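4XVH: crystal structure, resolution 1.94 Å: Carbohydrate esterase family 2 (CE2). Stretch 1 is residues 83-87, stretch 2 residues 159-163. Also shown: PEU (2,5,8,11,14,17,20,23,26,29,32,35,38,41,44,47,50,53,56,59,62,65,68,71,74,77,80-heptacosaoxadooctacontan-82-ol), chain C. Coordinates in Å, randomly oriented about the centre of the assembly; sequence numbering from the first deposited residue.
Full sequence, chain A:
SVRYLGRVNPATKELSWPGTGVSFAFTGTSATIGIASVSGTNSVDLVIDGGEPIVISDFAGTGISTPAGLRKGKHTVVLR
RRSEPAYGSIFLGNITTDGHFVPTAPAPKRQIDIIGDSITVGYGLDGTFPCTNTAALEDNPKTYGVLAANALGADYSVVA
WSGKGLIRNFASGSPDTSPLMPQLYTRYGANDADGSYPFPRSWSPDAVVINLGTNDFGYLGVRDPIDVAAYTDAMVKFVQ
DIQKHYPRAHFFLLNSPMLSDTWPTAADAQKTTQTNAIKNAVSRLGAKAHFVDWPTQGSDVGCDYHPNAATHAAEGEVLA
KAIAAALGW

Stretch 1, residues 83-87: SEPAY
Stretch 2 159-163: VAWSG

A buried carboxylate can tie together two segments distant in sequence by engaging one residue through both its backbone and its side chain, and the contact between residues 83-87 and 159-163 of this esterase is a compact example. The first stretch begins as extended loop: S83 (phi/psi -113/-172, chi1 p) lies out of reach, its hydroxyl satisfied elsewhere in the structure. E84 (-127/164) brings the segments together, its CA 6.6 Å from the CA of W161. Its CA-to-CB bond points toward the other stretch, and a p, t, -66° side chain delivers the carboxylate to S162, whose own CA-to-CB bond points toward the first stretch. The backbone N of S162 donates to E84 OE1 over 2.7 Å, nearly linearly at 169°, while S162 OG, set by chi1 m, donates to E84 OE2 over 2.6 Å. With S162 at -63/137, amide and hydroxyl match the two carboxylate oxygens, a two-point grip.

The chain then turns. P85 (-59/-29, C-gamma exo), A86 (-61/-28) and Y87 (-94/-27) take helical angles without regular helical bonding, although Y87 N donates to E84 O at 3.1 Å. The CA-to-CB bond of P85 points toward the second stretch, and its ring covers one face of the W161 indole, with P85 CG 4.1 Å from W161 CE3. W161 (-153/127; chi1 t, chi2 -48°) comes after V159 (-122/101) and A160 (-155/152), which are in a strand that begins earlier in the chain; its CA-to-CB bond runs sideways, but its ring end comes nearer. A86, whose CA-to-CB bond is also sideways, approaches the indole obliquely, A86 CB lying 3.8 Å from W161 NE1.

Y87 (m, -84°) makes no contact across the stretches; a PEU ether oxygen, OAK, lies over one face of its ring, 3.8 Å from Y87 CZ. The same polyether accepts a hydrogen bond from G163 (91/-6), with G163 N to PEU OAW at 2.9 Å.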

# COMPACT_ATOMS: atom_id res chain seq x y z
N SER A 83 8.21 -0.85 -3.73
CA SER A 83 7.66 -0.43 -5.02
C SER A 83 6.46 -1.26 -5.46
O SER A 83 5.97 -2.11 -4.70
CB SER A 83 8.76 -0.51 -6.11
OG SER A 83 9.32 -1.81 -6.17
N GLU A 84 6.01 -1.05 -6.69
CA GLU A 84 4.67 -1.54 -7.07
C GLU A 84 4.70 -2.41 -8.34
O GLU A 84 5.67 -2.39 -9.10
CB GLU A 84 3.73 -0.35 -7.27
CG GLU A 84 4.10 0.48 -8.53
CD GLU A 84 3.16 1.65 -8.75
OE1 GLU A 84 1.95 1.40 -9.02
OE2 GLU A 84 3.63 2.81 -8.61
N PRO A 85 3.62 -3.17 -8.58
CA PRO A 85 3.62 -4.10 -9.70
C PRO A 85 3.85 -3.45 -11.06
O PRO A 85 4.42 -4.09 -11.94
CB PRO A 85 2.22 -4.74 -9.65
CG PRO A 85 1.57 -4.25 -8.42
CD PRO A 85 2.49 -3.38 -7.66
N ALA A 86 3.44 -2.20 -11.21
CA ALA A 86 3.52 -1.55 -12.51
C ALA A 86 4.97 -1.47 -13.00
O ALA A 86 5.20 -1.44 -14.19
CB ALA A 86 2.92 -0.13 -12.47
N TYR A 87 5.93 -1.44 -12.07
CA TYR A 87 7.34 -1.31 -12.44
C TYR A 87 8.02 -2.67 -12.55
O TYR A 87 9.00 -2.82 -13.29
CB TYR A 87 8.09 -0.43 -11.43
CG TYR A 87 7.81 1.05 -11.60
CD1 TYR A 87 8.51 1.82 -12.54
CD2 TYR A 87 6.82 1.68 -10.85
CE1 TYR A 87 8.23 3.17 -12.70
CE2 TYR A 87 6.54 3.05 -11.00
CZ TYR A 87 7.25 3.78 -11.93
OH TYR A 87 6.96 5.13 -12.07
N VAL A 159 -2.85 -3.04 -0.94
CA VAL A 159 -3.30 -3.36 -2.27
C VAL A 159 -3.49 -2.06 -3.00
O VAL A 159 -4.50 -1.38 -2.80
CB VAL A 159 -4.61 -4.16 -2.28
CG1 VAL A 159 -4.98 -4.53 -3.72
CG2 VAL A 159 -4.42 -5.44 -1.48
N ALA A 160 -2.53 -1.69 -3.84
CA ALA A 160 -2.52 -0.35 -4.43
C ALA A 160 -1.76 -0.35 -5.72
O ALA A 160 -0.84 -1.15 -5.89
CB ALA A 160 -1.92 0.64 -3.47
N TRP A 161 -2.12 0.56 -6.63
CA TRP A 161 -1.54 0.55 -7.97
C TRP A 161 -1.62 2.00 -8.47
O TRP A 161 -2.69 2.60 -8.42
CB TRP A 161 -2.32 -0.42 -8.88
CG TRP A 161 -1.77 -0.64 -10.26
CD1 TRP A 161 -1.36 0.32 -11.15
CD2 TRP A 161 -1.60 -1.91 -10.91
NE1 TRP A 161 -0.91 -0.30 -12.32
CE2 TRP A 161 -1.05 -1.66 -12.19
CE3 TRP A 161 -1.83 -3.24 -10.52
CZ2 TRP A 161 -0.76 -2.70 -13.09
CZ3 TRP A 161 -1.54 -4.26 -11.43
CH2 TRP A 161 -1.01 -3.98 -12.69
N SER A 162 -0.50 2.56 -8.91
CA SER A 162 -0.50 3.97 -9.31
C SER A 162 -1.42 4.21 -10.51
O SER A 162 -1.45 3.41 -11.45
CB SER A 162 0.92 4.44 -9.65
OG SER A 162 1.65 4.50 -8.43
N GLY A 163 -2.18 5.30 -10.44
CA GLY A 163 -3.01 5.74 -11.54
C GLY A 163 -4.41 5.17 -11.47
O GLY A 163 -5.27 5.56 -12.26
CAA PEU C . 7.06 -4.38 -16.58
OAB PEU C . 6.89 -3.07 -17.16
CAC PEU C . 6.07 -3.09 -18.39
CAD PEU C . 5.77 -1.77 -19.19
OAE PEU C . 6.96 -1.11 -19.68
CAF PEU C . 7.86 -0.63 -18.62
CAG PEU C . 7.51 0.59 -17.76
OAH PEU C . 6.26 0.60 -17.05
CAI PEU C . 6.18 1.74 -16.15
CAJ PEU C . 4.77 1.95 -15.58
OAK PEU C . 4.75 3.06 -14.65
CAL PEU C . 3.39 3.52 -14.48
CAM PEU C . 3.25 4.71 -13.53
OAN PEU C . 1.88 5.12 -13.73
CAO PEU C . 1.51 6.32 -13.02
CAP PEU C . 0.32 6.70 -13.86
OAQ PEU C . -0.54 7.86 -13.71
CAR PEU C . 0.07 9.19 -13.66
CAS PEU C . 0.77 9.70 -12.37
OAT PEU C . -0.14 9.85 -11.21
CAU PEU C . -0.78 8.63 -10.72
CAV PEU C . -1.72 8.91 -9.53
OAW PEU C . -2.37 7.76 -8.94